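Local coordinates for protein quinone oxidoreductase (Thermus thermophilus, PDB 1IZ0) that binds NADPH and probably uses it to reduce quinones, as a member of the medium-chain dehydrogenase/reductase superfamily, at residues A[3-8]-A[16-21]; A[74-79]-A[85-90]; A[114-119]-A[251-256]; A[129-134]-A[141-146]; A[161-166]-A[174-179]. One frame throughout, in Å; residues are numbered along the deposited sequence.

The five contacts fall along a two-domain chain. Interactions 1 and 2 lie in the beta-rich domain and touch through P21, which packs against V85 and A86; interaction 1 is partly buried and uses main-chain hydrogen bonds, while interaction 2 is buried and has no hydrogen bond, its side chains also meeting main chain. Interactions 4 and 5 reach the same parallel sheet, their centres 12 Å apart. The first is wholly apolar and central, whereas the second lies nearer the surface and holds an anion beside its apolar packing. Interaction 3 joins two helices and touches interaction 4, A114, Y115 and L118 resting on helix 137-148. It combines a leucine pair with a close tyrosine–glutamate approach.

Interaction 1: A[3-8]-A[16-21]; sequences AWVLKR and VDLPEP
A3 and V16 face each other as a hydrogen-bonded antiparallel pair, and their two main-chain bonds carry the polar part of this contact. V16 N gives its hydrogen to A3 O at 2.8 Å almost in a straight line, with an angle of 171° at the hydrogen. The return bond from A3 N to V16 O is equally short, but its angle of 134° shows a clear bend where the second strand is about to end. Beyond V16 the chain runs on as a loop, yet L18 still turns its side chain back over the first strand. Its CG stands anti to the carbonyl carbon (chi1 -67°), and this carries CD1 over the same face that holds A3 and V5. CD1 lies 4.0 Å from V5 CG2 and 4.1 Å from A3 CB, so one methyl touches two alternate residues of strand 2-6. V5 offers the methyl that lies beside its own backbone N. V16 takes its place on the face of A3, with its CB 4.1 Å from A3 O.

Further out, V5 and E14 continue the main-chain pairing, and K7 NZ forms a salt bridge with the carboxylate of E14, tying the two strands together toward their turn. L18 bonds through its backbone to M1 and rests on I58, while P56 and A82 pack against V5 and A3. On the other face, W4 is fixed by a bond from NE1 to F279 O. Two neighbouring antiparallel strands, 2-6 and 13-17, joined by a short connection, make this a beta hairpin at the N-terminus of the chain.

Interaction 2: A[74-79]-A[85-90]; sequences ALVPQG and VAVPKG
A74, V76 and G79 meet V85 and V87 in a buried, mainly apolar contact between two chain segments that share no hydrogen bond. Strand 70-75 pairs with strand 62-67, and strand 84-88 pairs with strand 27-37, so the two segments belong to different parts of one curled sheet and approach each other chiefly through side chains. V87 is the residue that reaches both ways. Its CG1 lies 4.0 Å from A74 CB, and its other methyl, CG2, comes to 4.0 Å from V76 CG2. The valine side chains are turned slantwise to one another, each using the methyl beside its own backbone N.

At the other end V85 packs against main chain. G79 O faces both of its methyls, 3.3 Å from CG1 and 3.4 Å from CG2. The V85 torsion, chi1 -144°, departs from a staggered value in bringing both branches to this oxygen. G79 has backbone angles (phi 89°, psi 6°) that would press a side chain against the preceding carbonyl, and a CB pointing at V85 would run into CG1; glycine fits on both counts.

The backbones find their hydrogen bonds outside the contact: A74 with V63, V76 with M61, V85 with L30 and V87 with V28. V85 also packs on V32, and V87 on L92. L75, pointing away, meets P108 and V109 of helix 108-120. Side chains packed between strands that pair with other partners place this contact in the interior of the curled GroES-like beta domain found in this superfamily.

Interaction 3: A[114-119]-A[251-256]; sequences AYLALK and GALVEE
Y115 and L116 of helix 108-120 reach across to E256 and L253 of helix 251-261, each helix giving one polar or aromatic group and one leucine. The apolar part is a single methyl pair, L116 CD2 against L253 CD1 at 4.3 Å, where the backbones also come nearest, with 8.0 Å between the two CA atoms. L116 is buried and packs further on F242 and L244, both of which bind NADPH, and L253 rests on L247.

The polar part lies beside it. Y115 OH comes within 2.6 Å of E256 OE2. The carboxylate oxygen arrives at the edge of the phenol ring and in its plane, while the carboxylate itself is turned 78° from the ring. The tyrosine gets there because its CG stands anti to the backbone N (chi1 177°), which swings the ring out from its helix; the glutamate bends at chi2 (-53°) so that its end comes closer than its first bond would suggest.

Aromatic and aliphatic neighbours hold the ring in place: the ring of F260 meets it, and A257, L261 and V145 touch it as well. A buried phenol oxygen thus lies close to the carboxylate of an exposed glutamate, and if that glutamate is ionised, its charge would probably favour the neutral form of the phenol.

Interaction 4: A[129-134]-A[141-146]; sequences VLVQAA and AAVQVA
V129 and V131, on the first strand of the Rossmann-type nucleotide-binding domain, pack on A142, V143 and A146 of the helix that follows. V131 does most of the work. A chi1 of 176° sends its CG1 to the far side from the backbone N, 3.7 Å from A142 CB, and CG2 is 4.0 Å from the same atom, so both branches meet the alanine methyl. CG1 also reaches V143 CG2 at 4.2 Å, from the side of the helix.

One helical turn on, V129 CG1 touches A146 CB at 4.1 Å; a chi1 of 58°, which sets this methyl between backbone N and carbonyl carbon, turns it to the helix. Strand 128-131 and helix 137-148 open a beta-alpha-beta unit that returns through strand 152-157, and the segment axes run nearly antiparallel, at 157°, with a closest approach of 9.2 Å. The two alanines leave little side chain between helix and sheet. V153 of strand 152-157 packs on V129, V131 and A146, and L194 of strand 190-195 meets A142. Past the strand end, Q132 is fixed through OE1, which accepts from the backbone N of V196 and of R197, and through NE2, bonded to E195 OE2.

Interaction 5: A[161-166]-A[174-179]; sequences EKLALP and AATYAE. With SO4 (sulfate ion), chain B.
A sulfate ion, probably from the crystallisation liquor, bridges K162 and Y177, two residues of the NADPH site, while the segments themselves share no hydrogen bond. They belong to a beta-alpha-beta unit of the Rossmann-type domain, at the approach to helix 164-168 and the end of strand 173-176. K162 stretches out fully beyond CG, and its NZ donates to sulfate O4 at 2.7 Å. Y177 OH donates to O3 at 2.8 Å, with O3 at the ring edge and in its plane; S158 OG bonds to the ion as well. The anion may occupy the place of an NADPH phosphate. Y177 OH also accepts from A133 N, and R197 forms a cation-pi contact with the ring. A phenylalanine in place of Y177 would probably leave A133 N without its acceptor and the anion with one bond fewer.

Between the segments L163 does the packing. Its CB meets A174 CB at 3.8 Å, CD2 lies 3.6 Å from A175 O, and CD1 touches T176 CG2 at 4.1 Å. Further along, T176 N donates to E179 OE2 at 3.2 Å, nearly straight at 170°, reaching that oxygen on its anti side and 35° out of the carboxylate plane.

Interaction 1: A[3-8]-A[16-21]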
# COMPACT_ATOMS: atom_id res chain seq x y z
N ALA A 3 22.25 -5.97 -9.24
CA ALA A 3 21.04 -5.17 -9.22
C ALA A 3 20.20 -5.44 -10.45
O ALA A 3 20.72 -5.85 -11.49
CB ALA A 3 21.39 -3.69 -9.15
N TRP A 4 18.90 -5.20 -10.32
CA TRP A 4 17.99 -5.38 -11.45
C TRP A 4 17.76 -4.03 -12.09
O TRP A 4 17.45 -3.04 -11.41
CB TRP A 4 16.66 -5.99 -10.99
CG TRP A 4 16.76 -7.44 -10.64
CD1 TRP A 4 16.85 -7.98 -9.39
CD2 TRP A 4 16.77 -8.54 -11.55
NE1 TRP A 4 16.92 -9.36 -9.47
CE2 TRP A 4 16.87 -9.73 -10.78
CE3 TRP A 4 16.71 -8.65 -12.95
CZ2 TRP A 4 16.91 -11.00 -11.37
CZ3 TRP A 4 16.75 -9.92 -13.53
CH2 TRP A 4 16.85 -11.08 -12.73
N VAL A 5 17.92 -3.97 -13.40
CA VAL A 5 17.74 -2.73 -14.12
C VAL A 5 16.75 -2.91 -15.26
O VAL A 5 16.77 -3.93 -15.96
CB VAL A 5 19.08 -2.22 -14.70
CG1 VAL A 5 18.87 -0.89 -15.41
CG2 VAL A 5 20.09 -2.07 -13.57
N LEU A 6 15.89 -1.92 -15.43
CA LEU A 6 14.89 -1.92 -16.49
C LEU A 6 15.41 -0.91 -17.52
O LEU A 6 15.43 0.29 -17.25
CB LEU A 6 13.54 -1.50 -15.92
CG LEU A 6 12.21 -1.61 -16.69
CD1 LEU A 6 11.97 -0.36 -17.49
CD2 LEU A 6 12.21 -2.85 -17.57
N LYS A 7 15.85 -1.39 -18.67
CA LYS A 7 16.38 -0.51 -19.71
C LYS A 7 15.33 0.04 -20.67
O LYS A 7 15.57 1.04 -21.35
CB LYS A 7 17.49 -1.23 -20.48
CG LYS A 7 18.72 -1.49 -19.62
CD LYS A 7 19.81 -2.25 -20.36
CE LYS A 7 21.02 -2.44 -19.46
NZ LYS A 7 22.08 -3.26 -20.12
N ARG A 8 14.17 -0.60 -20.72
CA ARG A 8 13.11 -0.13 -21.61
C ARG A 8 11.74 -0.36 -20.98
O ARG A 8 11.46 -1.42 -20.42
CB ARG A 8 13.16 -0.86 -22.96
CG ARG A 8 14.45 -0.70 -23.76
CD ARG A 8 14.32 -1.35 -25.14
NE ARG A 8 13.92 -2.75 -25.03
CZ ARG A 8 14.73 -3.74 -24.65
NH1 ARG A 8 16.00 -3.48 -24.36
NH2 ARG A 8 14.26 -4.97 -24.54
N VAL A 16 22.32 -7.16 -13.40
CA VAL A 16 23.58 -6.54 -13.77
C VAL A 16 24.47 -6.19 -12.59
O VAL A 16 24.03 -6.16 -11.44
CB VAL A 16 23.29 -5.24 -14.58
CG1 VAL A 16 24.55 -4.42 -14.74
CG2 VAL A 16 22.74 -5.61 -15.95
N ASP A 17 25.74 -5.93 -12.89
CA ASP A 17 26.71 -5.53 -11.88
C ASP A 17 26.81 -4.01 -11.99
O ASP A 17 26.97 -3.49 -13.09
CB ASP A 17 28.08 -6.14 -12.17
CG ASP A 17 28.13 -7.61 -11.87
OD1 ASP A 17 27.97 -7.98 -10.68
OD2 ASP A 17 28.33 -8.41 -12.81
N LEU A 18 26.69 -3.31 -10.88
CA LEU A 18 26.77 -1.86 -10.88
C LEU A 18 27.73 -1.38 -9.81
O LEU A 18 28.06 -2.13 -8.89
CB LEU A 18 25.40 -1.23 -10.63
CG LEU A 18 24.34 -1.41 -11.72
CD1 LEU A 18 23.07 -0.65 -11.31
CD2 LEU A 18 24.87 -0.89 -13.07
N PRO A 19 28.20 -0.14 -9.92
CA PRO A 19 29.13 0.42 -8.93
C PRO A 19 28.42 0.59 -7.60
O PRO A 19 27.20 0.79 -7.56
CB PRO A 19 29.51 1.77 -9.54
CG PRO A 19 29.36 1.53 -11.03
CD PRO A 19 28.07 0.76 -11.08
N GLU A 20 29.17 0.51 -6.51
CA GLU A 20 28.60 0.67 -5.18
C GLU A 20 28.04 2.08 -5.04
O GLU A 20 28.64 3.04 -5.50
CB GLU A 20 29.67 0.44 -4.11
CG GLU A 20 30.19 -0.98 -4.05
CD GLU A 20 29.10 -1.97 -3.68
OE1 GLU A 20 28.48 -1.80 -2.61
OE2 GLU A 20 28.87 -2.91 -4.47
N PRO A 21 26.86 2.21 -4.42
CA PRO A 21 26.26 3.53 -4.24
C PRO A 21 27.15 4.41 -3.36
O PRO A 21 27.77 3.92 -2.41
CB PRO A 21 24.92 3.21 -3.57
CG PRO A 21 24.59 1.84 -4.11
CD PRO A 21 25.93 1.14 -4.02

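Interaction 2: A[74-79]-A[85-90]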
# COMPACT_ATOMS: atom_id res chain seq x y z
N ALA A 74 12.40 2.02 4.39
CA ALA A 74 12.47 3.30 3.71
C ALA A 74 11.77 3.32 2.37
O ALA A 74 11.66 2.30 1.70
CB ALA A 74 13.93 3.71 3.52
N LEU A 75 11.27 4.49 2.01
CA LEU A 75 10.62 4.68 0.72
C LEU A 75 11.63 5.45 -0.11
O LEU A 75 12.08 6.52 0.29
CB LEU A 75 9.33 5.48 0.86
CG LEU A 75 8.16 4.65 1.38
CD1 LEU A 75 6.89 5.47 1.34
CD2 LEU A 75 8.01 3.42 0.50
N VAL A 76 12.00 4.88 -1.24
CA VAL A 76 12.97 5.50 -2.13
C VAL A 76 12.27 5.66 -3.48
O VAL A 76 11.25 5.01 -3.73
CB VAL A 76 14.22 4.58 -2.28
CG1 VAL A 76 15.27 5.26 -3.10
CG2 VAL A 76 14.78 4.24 -0.91
N PRO A 77 12.78 6.54 -4.36
CA PRO A 77 12.12 6.71 -5.66
C PRO A 77 12.49 5.58 -6.62
O PRO A 77 11.78 5.31 -7.58
CB PRO A 77 12.65 8.05 -6.15
CG PRO A 77 13.07 8.76 -4.88
CD PRO A 77 13.71 7.65 -4.10
N GLN A 78 13.62 4.93 -6.35
CA GLN A 78 14.09 3.83 -7.19
C GLN A 78 15.30 3.23 -6.51
O GLN A 78 15.73 3.72 -5.46
CB GLN A 78 14.50 4.35 -8.57
CG GLN A 78 15.84 5.10 -8.57
CD GLN A 78 16.43 5.26 -9.97
OE1 GLN A 78 16.07 6.18 -10.72
NE2 GLN A 78 17.34 4.35 -10.34
N GLY A 79 15.86 2.18 -7.10
CA GLY A 79 17.04 1.55 -6.53
C GLY A 79 16.80 0.45 -5.52
O GLY A 79 17.74 -0.06 -4.92
N VAL A 85 21.56 0.65 -1.38
CA VAL A 85 20.89 1.85 -1.86
C VAL A 85 21.22 3.03 -0.96
O VAL A 85 21.25 2.89 0.26
CB VAL A 85 19.35 1.70 -1.83
CG1 VAL A 85 18.74 2.42 -3.01
CG2 VAL A 85 18.96 0.25 -1.80
N ALA A 86 21.45 4.19 -1.56
CA ALA A 86 21.75 5.40 -0.79
C ALA A 86 20.40 5.97 -0.37
O ALA A 86 19.49 6.09 -1.20
CB ALA A 86 22.51 6.41 -1.65
N VAL A 87 20.27 6.32 0.90
CA VAL A 87 19.00 6.85 1.40
C VAL A 87 19.19 8.05 2.33
O VAL A 87 20.07 8.06 3.17
CB VAL A 87 18.23 5.75 2.19
CG1 VAL A 87 16.88 6.27 2.64
CG2 VAL A 87 18.07 4.51 1.32
N PRO A 88 18.36 9.09 2.16
CA PRO A 88 18.48 10.27 3.02
C PRO A 88 18.17 9.87 4.47
O PRO A 88 17.14 9.25 4.73
CB PRO A 88 17.42 11.22 2.46
CG PRO A 88 17.36 10.84 1.01
CD PRO A 88 17.40 9.33 1.07
N LYS A 89 19.06 10.22 5.39
CA LYS A 89 18.86 9.89 6.80
C LYS A 89 17.44 10.20 7.25
O LYS A 89 16.83 9.43 8.00
CB LYS A 89 19.86 10.66 7.67
N GLY A 90 16.91 11.32 6.76
CA GLY A 90 15.57 11.74 7.12
C GLY A 90 14.43 10.82 6.72
O GLY A 90 13.35 10.90 7.30

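Interaction 3: A[114-119]-A[251-256]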
# COMPACT_ATOMS: atom_id res chain seq x y z
N ALA A 114 -3.32 3.65 3.86
CA ALA A 114 -4.59 3.42 4.55
C ALA A 114 -4.87 4.50 5.59
O ALA A 114 -5.96 5.06 5.63
CB ALA A 114 -4.59 2.04 5.22
N TYR A 115 -3.89 4.78 6.43
CA TYR A 115 -4.07 5.78 7.47
C TYR A 115 -4.28 7.18 6.91
O TYR A 115 -5.23 7.87 7.29
CB TYR A 115 -2.86 5.79 8.42
CG TYR A 115 -2.95 6.86 9.50
CD1 TYR A 115 -2.44 8.14 9.28
CD2 TYR A 115 -3.59 6.60 10.71
CE1 TYR A 115 -2.57 9.14 10.24
CE2 TYR A 115 -3.74 7.60 11.68
CZ TYR A 115 -3.22 8.86 11.44
OH TYR A 115 -3.38 9.85 12.37
N LEU A 116 -3.41 7.61 5.99
CA LEU A 116 -3.55 8.94 5.42
C LEU A 116 -4.83 9.08 4.60
O LEU A 116 -5.40 10.17 4.50
CB LEU A 116 -2.33 9.28 4.56
CG LEU A 116 -1.06 9.54 5.38
CD1 LEU A 116 0.16 9.61 4.48
CD2 LEU A 116 -1.22 10.83 6.18
N ALA A 117 -5.30 7.98 4.03
CA ALA A 117 -6.53 8.01 3.25
C ALA A 117 -7.71 8.22 4.21
O ALA A 117 -8.57 9.07 3.98
CB ALA A 117 -6.69 6.71 2.47
N LEU A 118 -7.74 7.43 5.28
CA LEU A 118 -8.82 7.55 6.26
C LEU A 118 -8.71 8.88 7.00
O LEU A 118 -9.73 9.57 7.23
CB LEU A 118 -8.77 6.37 7.24
CG LEU A 118 -9.15 5.01 6.63
CD1 LEU A 118 -8.59 3.87 7.47
CD2 LEU A 118 -10.67 4.90 6.50
N LYS A 119 -7.49 9.25 7.37
CA LYS A 119 -7.29 10.51 8.09
C LYS A 119 -7.80 11.67 7.24
O LYS A 119 -8.43 12.58 7.76
CB LYS A 119 -5.81 10.70 8.42
N GLY A 251 6.16 16.95 6.26
CA GLY A 251 6.62 16.53 7.57
C GLY A 251 5.56 16.40 8.64
O GLY A 251 5.54 15.44 9.40
N ALA A 252 4.66 17.38 8.71
CA ALA A 252 3.59 17.37 9.70
C ALA A 252 2.69 16.14 9.58
O ALA A 252 2.43 15.46 10.57
CB ALA A 252 2.76 18.64 9.59
N LEU A 253 2.22 15.87 8.36
CA LEU A 253 1.35 14.72 8.11
C LEU A 253 2.05 13.43 8.50
O LEU A 253 1.53 12.65 9.29
CB LEU A 253 0.96 14.62 6.64
CG LEU A 253 -0.28 15.35 6.13
CD1 LEU A 253 -0.61 14.81 4.74
CD2 LEU A 253 -1.46 15.14 7.07
N VAL A 254 3.22 13.22 7.93
CA VAL A 254 4.01 12.02 8.20
C VAL A 254 4.20 11.79 9.69
O VAL A 254 3.84 10.73 10.21
CB VAL A 254 5.39 12.11 7.53
CG1 VAL A 254 6.26 10.94 7.96
CG2 VAL A 254 5.22 12.12 6.02
N GLU A 255 4.77 12.77 10.38
CA GLU A 255 5.00 12.65 11.82
C GLU A 255 3.74 12.18 12.54
O GLU A 255 3.79 11.28 13.38
CB GLU A 255 5.47 13.98 12.39
N GLU A 256 2.61 12.79 12.20
CA GLU A 256 1.33 12.45 12.81
C GLU A 256 0.98 10.98 12.53
O GLU A 256 0.63 10.23 13.44
CB GLU A 256 0.24 13.36 12.24
CG GLU A 256 -0.91 13.69 13.18
CD GLU A 256 -1.57 12.47 13.78
OE1 GLU A 256 -0.95 11.82 14.65
OE2 GLU A 256 -2.72 12.16 13.39

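Interaction 4: A[129-134]-A[141-146]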
# COMPACT_ATOMS: atom_id res chain seq x y z
N VAL A 129 -16.96 1.74 7.10
CA VAL A 129 -16.05 1.84 5.96
C VAL A 129 -15.95 0.57 5.13
O VAL A 129 -15.82 -0.53 5.66
CB VAL A 129 -14.63 2.25 6.43
CG1 VAL A 129 -14.10 1.23 7.44
CG2 VAL A 129 -13.70 2.37 5.24
N LEU A 130 -16.02 0.74 3.82
CA LEU A 130 -15.91 -0.39 2.91
C LEU A 130 -14.47 -0.49 2.43
O LEU A 130 -13.90 0.50 1.95
CB LEU A 130 -16.86 -0.19 1.72
CG LEU A 130 -16.90 -1.18 0.55
CD1 LEU A 130 -15.78 -0.87 -0.40
CD2 LEU A 130 -16.83 -2.62 1.05
N VAL A 131 -13.87 -1.66 2.58
CA VAL A 131 -12.50 -1.89 2.12
C VAL A 131 -12.55 -2.93 1.01
O VAL A 131 -13.06 -4.04 1.21
CB VAL A 131 -11.59 -2.43 3.26
CG1 VAL A 131 -10.20 -2.75 2.71
CG2 VAL A 131 -11.50 -1.40 4.37
N GLN A 132 -12.03 -2.58 -0.17
CA GLN A 132 -12.05 -3.50 -1.30
C GLN A 132 -10.75 -4.28 -1.38
O GLN A 132 -9.80 -3.97 -0.66
CB GLN A 132 -12.30 -2.73 -2.59
CG GLN A 132 -13.60 -1.93 -2.58
CD GLN A 132 -13.77 -1.11 -3.83
OE1 GLN A 132 -12.80 -0.59 -4.39
NE2 GLN A 132 -15.02 -0.97 -4.29
N ALA A 133 -10.70 -5.27 -2.26
CA ALA A 133 -9.50 -6.10 -2.41
C ALA A 133 -8.96 -6.30 -1.00
O ALA A 133 -7.75 -6.20 -0.76
CB ALA A 133 -8.47 -5.37 -3.29
N ALA A 134 -9.88 -6.59 -0.08
CA ALA A 134 -9.57 -6.75 1.34
C ALA A 134 -8.59 -7.85 1.74
O ALA A 134 -8.23 -7.95 2.91
CB ALA A 134 -10.86 -6.90 2.13
N ALA A 141 -4.04 -4.15 5.25
CA ALA A 141 -3.53 -3.03 6.03
C ALA A 141 -4.69 -2.10 6.38
O ALA A 141 -4.79 -1.62 7.50
CB ALA A 141 -2.49 -2.26 5.22
N ALA A 142 -5.57 -1.86 5.41
CA ALA A 142 -6.71 -0.97 5.62
C ALA A 142 -7.63 -1.46 6.73
O ALA A 142 -8.07 -0.68 7.57
CB ALA A 142 -7.50 -0.80 4.33
N VAL A 143 -7.92 -2.76 6.72
CA VAL A 143 -8.80 -3.33 7.74
C VAL A 143 -8.22 -3.13 9.13
O VAL A 143 -8.92 -2.70 10.05
CB VAL A 143 -9.05 -4.84 7.50
CG1 VAL A 143 -9.89 -5.42 8.63
CG2 VAL A 143 -9.77 -5.04 6.16
N GLN A 144 -6.93 -3.43 9.28
CA GLN A 144 -6.27 -3.28 10.57
C GLN A 144 -6.23 -1.83 11.03
O GLN A 144 -6.48 -1.54 12.20
CB GLN A 144 -4.85 -3.84 10.50
CG GLN A 144 -4.77 -5.34 10.28
CD GLN A 144 -3.34 -5.85 10.30
OE1 GLN A 144 -2.69 -5.82 11.34
NE2 GLN A 144 -2.86 -6.31 9.16
N VAL A 145 -5.89 -0.92 10.12
CA VAL A 145 -5.80 0.49 10.48
C VAL A 145 -7.18 1.05 10.83
O VAL A 145 -7.33 1.75 11.83
CB VAL A 145 -5.19 1.30 9.33
CG1 VAL A 145 -5.18 2.78 9.69
CG2 VAL A 145 -3.77 0.81 9.06
N ALA A 146 -8.18 0.72 10.03
CA ALA A 146 -9.54 1.19 10.28
C ALA A 146 -9.98 0.69 11.65
O ALA A 146 -10.61 1.43 12.41
CB ALA A 146 -10.48 0.68 9.21

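Interaction 5: A[161-166]-A[174-179]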
# COMPACT_ATOMS: atom_id res chain seq x y z
N GLU A 161 -13.08 -17.53 -1.08
CA GLU A 161 -11.88 -17.99 -0.40
C GLU A 161 -10.96 -16.86 0.06
O GLU A 161 -9.99 -17.10 0.78
CB GLU A 161 -11.08 -18.94 -1.30
CG GLU A 161 -10.32 -18.25 -2.41
CD GLU A 161 -9.48 -19.20 -3.24
OE1 GLU A 161 -10.07 -20.08 -3.91
OE2 GLU A 161 -8.24 -19.09 -3.20
N LYS A 162 -11.25 -15.63 -0.35
CA LYS A 162 -10.43 -14.49 0.05
C LYS A 162 -11.02 -13.72 1.23
O LYS A 162 -10.40 -12.78 1.75
CB LYS A 162 -10.25 -13.51 -1.11
CG LYS A 162 -9.44 -14.04 -2.27
CD LYS A 162 -9.26 -12.97 -3.33
CE LYS A 162 -8.34 -13.43 -4.45
NZ LYS A 162 -8.30 -12.43 -5.54
N LEU A 163 -12.20 -14.13 1.67
CA LEU A 163 -12.90 -13.44 2.75
C LEU A 163 -12.50 -13.79 4.18
O LEU A 163 -12.68 -12.98 5.09
CB LEU A 163 -14.40 -13.64 2.57
CG LEU A 163 -14.91 -13.21 1.19
CD1 LEU A 163 -16.41 -13.49 1.11
CD2 LEU A 163 -14.63 -11.73 0.97
N ALA A 164 -11.96 -14.99 4.40
CA ALA A 164 -11.56 -15.41 5.74
C ALA A 164 -10.51 -14.49 6.39
O ALA A 164 -10.61 -14.17 7.58
CB ALA A 164 -11.05 -16.83 5.70
N LEU A 165 -9.52 -14.05 5.63
CA LEU A 165 -8.46 -13.20 6.17
C LEU A 165 -8.97 -11.84 6.69
O LEU A 165 -8.69 -11.45 7.83
CB LEU A 165 -7.38 -12.95 5.12
CG LEU A 165 -5.92 -13.20 5.49
CD1 LEU A 165 -5.02 -12.45 4.49
CD2 LEU A 165 -5.65 -12.75 6.92
N PRO A 166 -9.70 -11.09 5.85
CA PRO A 166 -10.22 -9.79 6.27
C PRO A 166 -11.12 -9.92 7.50
O PRO A 166 -11.08 -9.09 8.41
CB PRO A 166 -11.02 -9.32 5.05
CG PRO A 166 -10.31 -9.99 3.91
CD PRO A 166 -10.04 -11.36 4.44
N ALA A 174 -17.61 -9.68 5.81
CA ALA A 174 -16.76 -9.79 4.62
C ALA A 174 -17.69 -10.27 3.51
O ALA A 174 -18.52 -11.15 3.74
CB ALA A 174 -15.64 -10.80 4.85
N ALA A 175 -17.56 -9.70 2.32
CA ALA A 175 -18.46 -10.10 1.23
C ALA A 175 -17.84 -10.04 -0.16
O ALA A 175 -16.87 -9.32 -0.38
CB ALA A 175 -19.71 -9.24 1.27
N THR A 176 -18.40 -10.80 -1.09
CA THR A 176 -17.90 -10.78 -2.46
C THR A 176 -18.46 -9.50 -3.07
O THR A 176 -19.46 -8.96 -2.59
CB THR A 176 -18.40 -11.99 -3.26
OG1 THR A 176 -19.83 -11.99 -3.25
CG2 THR A 176 -17.88 -13.29 -2.66
N TYR A 177 -17.82 -9.01 -4.12
CA TYR A 177 -18.27 -7.78 -4.74
C TYR A 177 -19.75 -7.80 -5.12
O TYR A 177 -20.46 -6.81 -4.96
CB TYR A 177 -17.41 -7.46 -5.97
CG TYR A 177 -15.97 -7.17 -5.61
CD1 TYR A 177 -15.65 -6.23 -4.63
CD2 TYR A 177 -14.92 -7.84 -6.24
CE1 TYR A 177 -14.33 -5.97 -4.28
CE2 TYR A 177 -13.59 -7.59 -5.90
CZ TYR A 177 -13.30 -6.65 -4.91
OH TYR A 177 -11.98 -6.39 -4.55
N ALA A 178 -20.23 -8.94 -5.60
CA ALA A 178 -21.63 -9.05 -6.02
C ALA A 178 -22.61 -8.81 -4.87
O ALA A 178 -23.72 -8.31 -5.09
CB ALA A 178 -21.88 -10.43 -6.64
N GLU A 179 -22.22 -9.16 -3.65
CA GLU A 179 -23.11 -8.99 -2.51
C GLU A 179 -22.92 -7.71 -1.69
O GLU A 179 -23.68 -7.45 -0.76
CB GLU A 179 -23.03 -10.22 -1.59
CG GLU A 179 -21.64 -10.82 -1.46
CD GLU A 179 -21.66 -12.23 -0.87
OE1 GLU A 179 -22.52 -13.03 -1.30
OE2 GLU A 179 -20.82 -12.53 0.00
S SO4 B . -9.62 -8.97 -5.52
O1 SO4 B . -8.15 -8.68 -4.88
O2 SO4 B . -10.43 -9.45 -4.41
O3 SO4 B . -10.09 -7.88 -6.07
O4 SO4 B . -9.36 -10.07 -6.42